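PDB 3UMV: deoxyribodipyrimidine photo-lyase from Oryza sativa Japonica Group, which uses light and a bound FAD to split cyclobutane pyrimidine dimers in ultraviolet-damaged DNA back into separate pyrimidines. Local coordinates for residues M385-R396 and L420-G428. Sequence-based numbering, arbitrary orientation.
Sequences MVHHGKMHGFMR and LNDKYEIDG. With FAD (flavin-adenine dinucleotide), chain I; URE (urea), chain J; EDO (1,2-ethanediol), chain C.
R396 reaches D427 end-on and pairs with both carboxylate oxygens: NH2 to OD2 at 2.8 Å, tilted from the guanidinium plane, and NH1 to OD1 at 3.1 Å, within that plane. E425 forms a second salt bridge, of charges alone, with no N-H aimed at OE1: its carboxylate stacks on the guanidinium, planes 10° apart, OE1 3.3 Å from R396 CZ over one face and FAD O2' over the opposite one. The bend of E425 at chi2 (-81°) turns the acid back toward 385-396, where OE2 takes the M391 backbone N-H on its syn lone pair at 3.2 Å. Because two acids share this one arginine, a leucine in its place would probably leave D427 and E425 as buried charges without their common mate.

This is the flavin site of the photolyase helical domain. D427 O accepts the flavin N3-H, N421 ND2 donates to O4, and the S285 hydroxyl (OG) hydrogen-bonds D427 OD2. K390, in the linker between helices 376-388 and 393-405, sends its NZ to FAD O2P.

Behind the site the packing is tight and buried. M385 stands with CG anti to its own N (chi1 -177°), 3.5 Å from Y424 CB; the extended chain carries SD past the E425 carboxylate, then bends, leaving CE 4.0 Å from L420 CB. G389 O receives the N-H of I426 at 2.9 Å, nearly straight.

The outer end faces solvent more: V386 CG2 makes a CH-pi contact over one Y424 ring face, 3.9 Å from the centroid, K423 CG covers the other, and the phenol OH turns elsewhere, to E369.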
ATOM      1  N   MET A 385       2.959  17.230   0.570  1.00 20.59           N
ATOM      2  CA  MET A 385       2.352  16.164  -0.221  1.00 18.55           C
ATOM      3  C   MET A 385       2.404  16.471  -1.729  1.00 15.94           C
ATOM      4  O   MET A 385       2.806  15.633  -2.536  1.00 14.66           O
ATOM      5  CB  MET A 385       0.913  15.920   0.243  1.00 17.43           C
ATOM      6  CG  MET A 385       0.229  14.776  -0.474  1.00 18.44           C
ATOM      7  SD  MET A 385      -1.475  14.509   0.069  1.00 21.17           S
ATOM      8  CE  MET A 385      -2.168  16.146  -0.179  1.00 13.23           C
ATOM      9  N   VAL A 386       2.014  17.684  -2.111  1.00 17.26           N
ATOM     10  CA  VAL A 386       1.965  18.046  -3.521  1.00 16.14           C
ATOM     11  C   VAL A 386       3.334  17.964  -4.190  1.00 18.69           C
ATOM     12  O   VAL A 386       3.461  17.374  -5.247  1.00 18.64           O
ATOM     13  CB  VAL A 386       1.374  19.465  -3.735  1.00 13.94           C
ATOM     14  CG1 VAL A 386       1.577  19.929  -5.178  1.00 19.79           C
ATOM     15  CG2 VAL A 386      -0.110  19.499  -3.359  1.00 14.63           C
ATOM     16  N   HIS A 387       4.356  18.553  -3.575  1.00 17.13           N
ATOM     17  CA  HIS A 387       5.660  18.668  -4.241  1.00 17.46           C
ATOM     18  C   HIS A 387       6.662  17.559  -3.912  1.00 19.69           C
ATOM     19  O   HIS A 387       7.485  17.192  -4.753  1.00 22.50           O
ATOM     20  CB  HIS A 387       6.270  20.041  -3.975  1.00 23.42           C
ATOM     21  CG  HIS A 387       5.446  21.163  -4.511  1.00 25.84           C
ATOM     22  ND1 HIS A 387       5.408  21.480  -5.851  1.00 23.68           N
ATOM     23  CD2 HIS A 387       4.600  22.022  -3.897  1.00 23.48           C
ATOM     24  CE1 HIS A 387       4.587  22.498  -6.037  1.00 27.51           C
ATOM     25  NE2 HIS A 387       4.088  22.850  -4.867  1.00 26.72           N
ATOM     26  N   HIS A 388       6.594  17.032  -2.700  1.00 21.06           N
ATOM     27  CA  HIS A 388       7.492  15.961  -2.282  1.00 21.19           C
ATOM     28  C   HIS A 388       6.871  14.575  -2.526  1.00 20.60           C
ATOM     29  O   HIS A 388       7.588  13.619  -2.785  1.00 18.55           O
ATOM     30  CB  HIS A 388       7.867  16.146  -0.805  1.00 18.58           C
ATOM     31  CG  HIS A 388       8.907  15.194  -0.299  1.00 17.85           C
ATOM     32  ND1 HIS A 388       8.652  14.289   0.710  1.00 24.00           N
ATOM     33  CD2 HIS A 388      10.210  15.033  -0.627  1.00 17.87           C
ATOM     34  CE1 HIS A 388       9.749  13.597   0.965  1.00 23.00           C
ATOM     35  NE2 HIS A 388      10.708  14.032   0.169  1.00 21.76           N
ATOM     36  N   GLY A 389       5.547  14.466  -2.435  1.00 19.39           N
ATOM     37  CA  GLY A 389       4.881  13.189  -2.644  1.00 14.86           C
ATOM     38  C   GLY A 389       4.787  12.279  -1.426  1.00 15.92           C
ATOM     39  O   GLY A 389       4.356  11.125  -1.518  1.00 16.36           O
ATOM     40  N   LYS A 390       5.174  12.780  -0.263  1.00 15.90           N
ATOM     41  CA  LYS A 390       5.060  11.989   0.953  1.00 13.89           C
ATOM     42  C   LYS A 390       4.968  12.955   2.125  1.00 19.58           C
ATOM     43  O   LYS A 390       5.969  13.529   2.547  1.00 17.81           O
ATOM     44  CB  LYS A 390       6.258  11.036   1.097  1.00 15.90           C
ATOM     45  CG  LYS A 390       6.174  10.074   2.284  1.00 18.34           C
ATOM     46  CD  LYS A 390       7.365   9.102   2.318  1.00 14.03           C
ATOM     47  CE  LYS A 390       7.358   8.211   3.558  1.00 15.74           C
ATOM     48  NZ  LYS A 390       7.651   8.971   4.837  1.00 13.09           N
ATOM     49  N   MET A 391       3.755  13.166   2.616  1.00 15.76           N
ATOM     50  CA  MET A 391       3.540  14.091   3.727  1.00 13.95           C
ATOM     51  C   MET A 391       3.971  13.396   5.002  1.00 12.27           C
ATOM     52  O   MET A 391       3.769  12.194   5.143  1.00 14.55           O
ATOM     53  CB  MET A 391       2.072  14.473   3.840  1.00 11.87           C
ATOM     54  CG  MET A 391       1.788  15.502   4.925  1.00 14.69           C
ATOM     55  SD  MET A 391       0.024  15.752   5.231  1.00 14.33           S
ATOM     56  CE  MET A 391      -0.576  16.018   3.564  1.00 14.78           C
ATOM     57  N   HIS A 392       4.575  14.144   5.923  1.00 12.15           N
ATOM     58  CA  HIS A 392       5.028  13.567   7.168  1.00 12.07           C
ATOM     59  C   HIS A 392       3.875  12.919   7.934  1.00 16.80           C
ATOM     60  O   HIS A 392       2.789  13.505   8.059  1.00 13.26           O
ATOM     61  CB  HIS A 392       5.699  14.627   8.042  1.00 16.16           C
ATOM     62  CG  HIS A 392       6.233  14.071   9.316  1.00 13.53           C
ATOM     63  ND1 HIS A 392       7.543  13.664   9.453  1.00 17.92           N
ATOM     64  CD2 HIS A 392       5.635  13.827  10.506  1.00 14.33           C
ATOM     65  CE1 HIS A 392       7.729  13.191  10.670  1.00 13.60           C
ATOM     66  NE2 HIS A 392       6.592  13.292  11.334  1.00 19.83           N
ATOM     67  N   GLY A 393       4.117  11.718   8.451  1.00 14.80           N
ATOM     68  CA  GLY A 393       3.073  10.917   9.072  1.00 15.33           C
ATOM     69  C   GLY A 393       2.288  11.630  10.156  1.00 17.42           C
ATOM     70  O   GLY A 393       1.062  11.482  10.261  1.00 15.92           O
ATOM     71  N   PHE A 394       2.977  12.406  10.982  1.00 13.95           N
ATOM     72  CA  PHE A 394       2.269  13.139  12.018  1.00 12.07           C
ATOM     73  C   PHE A 394       1.388  14.214  11.362  1.00 14.68           C
ATOM     74  O   PHE A 394       0.242  14.408  11.749  1.00 15.00           O
ATOM     75  CB  PHE A 394       3.225  13.778  13.024  1.00 15.87           C
ATOM     76  CG  PHE A 394       2.513  14.483  14.137  1.00 17.25           C
ATOM     77  CD1 PHE A 394       2.163  13.799  15.293  1.00 20.41           C
ATOM     78  CD2 PHE A 394       2.147  15.812  14.012  1.00 19.49           C
ATOM     79  CE1 PHE A 394       1.495  14.441  16.317  1.00 24.14           C
ATOM     80  CE2 PHE A 394       1.473  16.457  15.035  1.00 23.06           C
ATOM     81  CZ  PHE A 394       1.148  15.768  16.185  1.00 24.94           C
ATOM     82  N   MET A 395       1.927  14.892  10.354  1.00 14.13           N
ATOM     83  CA  MET A 395       1.158  15.940   9.670  1.00 15.07           C
ATOM     84  C   MET A 395      -0.084  15.388   8.930  1.00 11.32           C
ATOM     85  O   MET A 395      -1.058  16.114   8.773  1.00 13.08           O
ATOM     86  CB  MET A 395       2.026  16.792   8.725  1.00 12.42           C
ATOM     87  CG  MET A 395       2.989  17.763   9.441  1.00 13.73           C
ATOM     88  SD  MET A 395       2.282  18.596  10.873  1.00 17.16           S
ATOM     89  CE  MET A 395       0.929  19.482  10.113  1.00 15.21           C
ATOM     90  N   ARG A 396      -0.069  14.121   8.494  1.00 10.03           N
ATOM     91  CA  ARG A 396      -1.260  13.545   7.841  1.00 11.99           C
ATOM     92  C   ARG A 396      -2.499  13.567   8.740  1.00 10.32           C
ATOM     93  O   ARG A 396      -3.625  13.839   8.263  1.00 11.51           O
ATOM     94  CB  ARG A 396      -0.992  12.124   7.322  1.00 12.63           C
ATOM     95  CG  ARG A 396       0.043  12.076   6.223  1.00 12.35           C
ATOM     96  CD  ARG A 396       0.038  10.728   5.510  1.00 16.35           C
ATOM     97  NE  ARG A 396       1.333  10.464   4.890  1.00 17.84           N
ATOM     98  CZ  ARG A 396       1.514   9.656   3.855  1.00 19.62           C
ATOM     99  NH1 ARG A 396       0.472   9.062   3.296  1.00 18.58           N
ATOM    100  NH2 ARG A 396       2.735   9.458   3.364  1.00 18.16           N
ATOM    101  N   LEU A 420      -7.336  13.835  -2.436  1.00 13.04           N
ATOM    102  CA  LEU A 420      -6.018  14.466  -2.383  1.00 11.62           C
ATOM    103  C   LEU A 420      -4.903  13.466  -2.090  1.00 13.43           C
ATOM    104  O   LEU A 420      -3.858  13.483  -2.735  1.00 14.95           O
ATOM    105  CB  LEU A 420      -6.004  15.581  -1.344  1.00  9.30           C
ATOM    106  CG  LEU A 420      -6.861  16.774  -1.770  1.00 16.87           C
ATOM    107  CD1 LEU A 420      -6.955  17.805  -0.655  1.00 12.84           C
ATOM    108  CD2 LEU A 420      -6.305  17.388  -3.056  1.00 17.69           C
ATOM    109  N   ASN A 421      -5.140  12.612  -1.107  1.00 12.25           N
ATOM    110  CA  ASN A 421      -4.184  11.585  -0.716  1.00 12.59           C
ATOM    111  C   ASN A 421      -3.841  10.669  -1.898  1.00 11.99           C
ATOM    112  O   ASN A 421      -2.679  10.400  -2.196  1.00 17.06           O
ATOM    113  CB  ASN A 421      -4.779  10.792   0.453  1.00 10.17           C
ATOM    114  CG  ASN A 421      -3.840   9.720   0.981  1.00 15.20           C
ATOM    115  OD1 ASN A 421      -3.066   9.967   1.907  1.00 18.95           O
ATOM    116  ND2 ASN A 421      -3.907   8.524   0.395  1.00 16.59           N
ATOM    117  N   ASP A 422      -4.871  10.199  -2.581  1.00 13.10           N
ATOM    118  CA  ASP A 422      -4.679   9.312  -3.725  1.00 15.11           C
ATOM    119  C   ASP A 422      -4.059  10.020  -4.930  1.00 14.83           C
ATOM    120  O   ASP A 422      -3.341   9.403  -5.709  1.00 16.30           O
ATOM    121  CB  ASP A 422      -6.015   8.664  -4.093  1.00 18.10           C
ATOM    122  CG  ASP A 422      -6.441   7.586  -3.094  1.00 16.51           C
ATOM    123  OD1 ASP A 422      -5.773   7.392  -2.044  1.00 17.10           O
ATOM    124  OD2 ASP A 422      -7.432   6.893  -3.382  1.00 21.62           O
ATOM    125  N   LYS A 423      -4.331  11.315  -5.089  1.00 13.62           N
ATOM    126  CA  LYS A 423      -3.753  12.053  -6.202  1.00 12.39           C
ATOM    127  C   LYS A 423      -2.243  12.272  -6.048  1.00 16.13           C
ATOM    128  O   LYS A 423      -1.490  12.088  -6.995  1.00 20.13           O
ATOM    129  CB  LYS A 423      -4.462  13.402  -6.376  1.00 11.42           C
ATOM    130  CG  LYS A 423      -3.866  14.286  -7.438  1.00 15.22           C
ATOM    131  CD  LYS A 423      -4.811  15.432  -7.754  1.00 16.08           C
ATOM    132  CE  LYS A 423      -4.374  16.165  -9.010  1.00 20.48           C
ATOM    133  NZ  LYS A 423      -5.320  17.272  -9.375  1.00 21.51           N
ATOM    134  N   TYR A 424      -1.824  12.672  -4.851  1.00 12.84           N
ATOM    135  CA  TYR A 424      -0.472  13.171  -4.627  1.00 13.57           C
ATOM    136  C   TYR A 424       0.509  12.229  -3.928  1.00 14.45           C
ATOM    137  O   TYR A 424       1.724  12.317  -4.156  1.00 14.78           O
ATOM    138  CB  TYR A 424      -0.551  14.493  -3.846  1.00 11.34           C
ATOM    139  CG  TYR A 424      -1.120  15.625  -4.690  1.00 12.02           C
ATOM    140  CD1 TYR A 424      -2.393  16.135  -4.461  1.00 13.91           C
ATOM    141  CD2 TYR A 424      -0.386  16.152  -5.729  1.00 13.25           C
ATOM    142  CE1 TYR A 424      -2.901  17.183  -5.239  1.00 15.54           C
ATOM    143  CE2 TYR A 424      -0.884  17.190  -6.510  1.00 15.08           C
ATOM    144  CZ  TYR A 424      -2.139  17.687  -6.265  1.00 17.19           C
ATOM    145  OH  TYR A 424      -2.619  18.713  -7.045  1.00 17.44           O
ATOM    146  N   GLU A 425       0.017  11.365  -3.044  1.00 12.10           N
ATOM    147  CA  GLU A 425       0.926  10.515  -2.280  1.00 13.86           C
ATOM    148  C   GLU A 425       1.492   9.371  -3.127  1.00 14.44           C
ATOM    149  O   GLU A 425       0.782   8.714  -3.885  1.00 16.68           O
ATOM    150  CB  GLU A 425       0.253   9.952  -1.022  1.00 14.96           C
ATOM    151  CG  GLU A 425      -0.264  10.972  -0.050  1.00 15.99           C
ATOM    152  CD  GLU A 425       0.805  11.548   0.876  1.00 24.20           C
ATOM    153  OE1 GLU A 425       0.431  12.144   1.901  1.00 19.68           O
ATOM    154  OE2 GLU A 425       2.008  11.396   0.592  1.00 26.28           O
ATOM    155  N   ILE A 426       2.788   9.134  -2.986  1.00 13.02           N
ATOM    156  CA  ILE A 426       3.419   8.018  -3.669  1.00 12.89           C
ATOM    157  C   ILE A 426       2.962   6.686  -3.077  1.00 13.74           C
ATOM    158  O   ILE A 426       2.967   5.669  -3.758  1.00 15.20           O
ATOM    159  CB  ILE A 426       4.957   8.153  -3.643  1.00 16.54           C
ATOM    160  CG1 ILE A 426       5.593   7.109  -4.569  1.00 17.81           C
ATOM    161  CG2 ILE A 426       5.500   8.088  -2.210  1.00 18.09           C
ATOM    162  CD1 ILE A 426       5.087   7.193  -5.976  1.00 20.13           C
ATOM    163  N   ASP A 427       2.509   6.720  -1.827  1.00 13.38           N
ATOM    164  CA  ASP A 427       2.074   5.530  -1.104  1.00 13.19           C
ATOM    165  C   ASP A 427       0.542   5.407  -1.012  1.00 14.77           C
ATOM    166  O   ASP A 427       0.007   4.570  -0.273  1.00 11.19           O
ATOM    167  CB  ASP A 427       2.752   5.473   0.292  1.00 10.54           C
ATOM    168  CG  ASP A 427       2.444   6.698   1.162  1.00 18.77           C
ATOM    169  OD1 ASP A 427       1.448   7.403   0.907  1.00 17.88           O
ATOM    170  OD2 ASP A 427       3.204   6.955   2.120  1.00 18.60           O
ATOM    171  N   GLY A 428      -0.153   6.227  -1.803  1.00 11.33           N
ATOM    172  CA  GLY A 428      -1.601   6.339  -1.747  1.00 10.43           C
ATOM    173  C   GLY A 428      -2.323   5.262  -2.532  1.00 11.40           C
ATOM    174  O   GLY A 428      -1.687   4.348  -3.057  1.00 15.80           O
TER
HETATM  175  PA  FAD I 801       7.214   4.975   9.287  1.00 15.32           P
HETATM  176  O1A FAD I 801       6.897   5.763  10.521  1.00 20.21           O
HETATM  177  O2A FAD I 801       8.678   4.697   9.082  1.00 16.35           O
HETATM  178  O5B FAD I 801       6.367   3.618   9.332  1.00 16.20           O
HETATM  179  C5B FAD I 801       6.849   2.415   8.772  1.00 20.26           C
HETATM  180  C4B FAD I 801       5.694   1.639   8.132  1.00 15.98           C
HETATM  181  O4B FAD I 801       4.667   1.346   9.069  1.00 14.28           O
HETATM  182  C3B FAD I 801       5.003   2.444   7.049  1.00 17.49           C
HETATM  183  O3B FAD I 801       5.684   2.351   5.820  1.00 17.24           O
HETATM  184  C2B FAD I 801       3.666   1.767   6.990  1.00 14.42           C
HETATM  185  O2B FAD I 801       3.791   0.531   6.313  1.00 18.60           O
HETATM  186  C1B FAD I 801       3.408   1.456   8.443  1.00 15.20           C
HETATM  187  N9A FAD I 801       2.608   2.518   9.075  1.00 14.24           N
HETATM  188  C8A FAD I 801       3.060   3.610   9.768  1.00 16.30           C
HETATM  189  N7A FAD I 801       1.978   4.311  10.181  1.00 13.66           N
HETATM  190  C5A FAD I 801       0.848   3.685   9.745  1.00 13.15           C
HETATM  191  C6A FAD I 801      -0.523   3.939   9.869  1.00 14.39           C
HETATM  192  N6A FAD I 801      -0.993   4.940  10.613  1.00 18.62           N
HETATM  193  N1A FAD I 801      -1.434   3.078   9.298  1.00 14.33           N
HETATM  194  C2A FAD I 801      -0.995   1.965   8.618  1.00 16.42           C
HETATM  195  N3A FAD I 801       0.354   1.718   8.494  1.00 15.00           N
HETATM  196  C4A FAD I 801       1.251   2.556   9.059  1.00 14.60           C
HETATM  197  N1  FAD I 801      -0.053   5.150   4.669  1.00  9.88           N
HETATM  198  C2  FAD I 801       0.175   4.623   3.431  1.00 14.62           C
HETATM  199  O2  FAD I 801       0.947   3.668   3.350  1.00 15.69           O
HETATM  200  N3  FAD I 801      -0.468   5.138   2.318  1.00 11.32           N
HETATM  201  C4  FAD I 801      -1.337   6.207   2.441  1.00 13.20           C
HETATM  202  O4  FAD I 801      -1.905   6.668   1.445  1.00 14.63           O
HETATM  203  C4X FAD I 801      -1.571   6.729   3.707  1.00 15.67           C
HETATM  204  N5  FAD I 801      -2.413   7.800   3.895  1.00 16.42           N
HETATM  205  C5X FAD I 801      -2.648   8.292   5.164  1.00 13.22           C
HETATM  206  C6  FAD I 801      -3.534   9.363   5.348  1.00 10.28           C
HETATM  207  C7  FAD I 801      -3.769   9.866   6.630  1.00 10.31           C
HETATM  208  C7M FAD I 801      -4.737  11.009   6.802  1.00  9.76           C
HETATM  209  C8  FAD I 801      -3.106   9.298   7.722  1.00 11.96           C
HETATM  210  C8M FAD I 801      -3.315   9.798   9.120  1.00 12.83           C
HETATM  211  C9  FAD I 801      -2.224   8.249   7.525  1.00  9.70           C
HETATM  212  C9A FAD I 801      -1.998   7.747   6.256  1.00 11.51           C
HETATM  213  N10 FAD I 801      -1.115   6.703   6.071  1.00 10.48           N
HETATM  214  C10 FAD I 801      -0.921   6.204   4.805  1.00  9.86           C
HETATM  215  C1' FAD I 801      -0.367   6.065   7.233  1.00 12.56           C
HETATM  216  C2' FAD I 801       1.021   6.714   7.534  1.00 12.97           C
HETATM  217  O2' FAD I 801       0.999   8.144   7.615  1.00 14.04           O
HETATM  218  C3' FAD I 801       2.125   6.320   6.536  1.00 12.98           C
HETATM  219  O3' FAD I 801       2.145   4.924   6.395  1.00 13.37           O
HETATM  220  C4' FAD I 801       3.521   6.781   6.962  1.00 15.73           C
HETATM  221  O4' FAD I 801       3.536   8.188   7.107  1.00 18.20           O
HETATM  222  C5' FAD I 801       4.519   6.315   5.904  1.00 13.94           C
HETATM  223  O5' FAD I 801       5.804   6.878   6.014  1.00 11.85           O
HETATM  224  P   FAD I 801       7.028   5.951   6.482  1.00 13.52           P
HETATM  225  O1P FAD I 801       7.088   4.682   5.656  1.00 15.62           O
HETATM  226  O2P FAD I 801       8.305   6.748   6.421  1.00 14.02           O
HETATM  227  O3P FAD I 801       6.551   5.734   8.008  1.00 15.16           O
HETATM  228  C   URE J 901       8.581  12.830   5.200  1.00 27.67           C
HETATM  229  O   URE J 901       7.729  13.598   4.753  1.00 24.40           O
HETATM  230  N1  URE J 901       9.413  13.226   6.139  1.00 23.56           N
HETATM  231  N2  URE J 901       8.768  11.668   4.626  1.00 21.81           N
HETATM  232  C1  EDO C 701      11.432  10.777   2.447  1.00 29.33           C
HETATM  233  O1  EDO C 701      10.325  11.567   2.659  1.00 31.20           O
HETATM  234  C2  EDO C 701      11.424   9.517   2.976  1.00 28.33           C
HETATM  235  O2  EDO C 701      10.661   9.312   4.102  1.00 25.16           O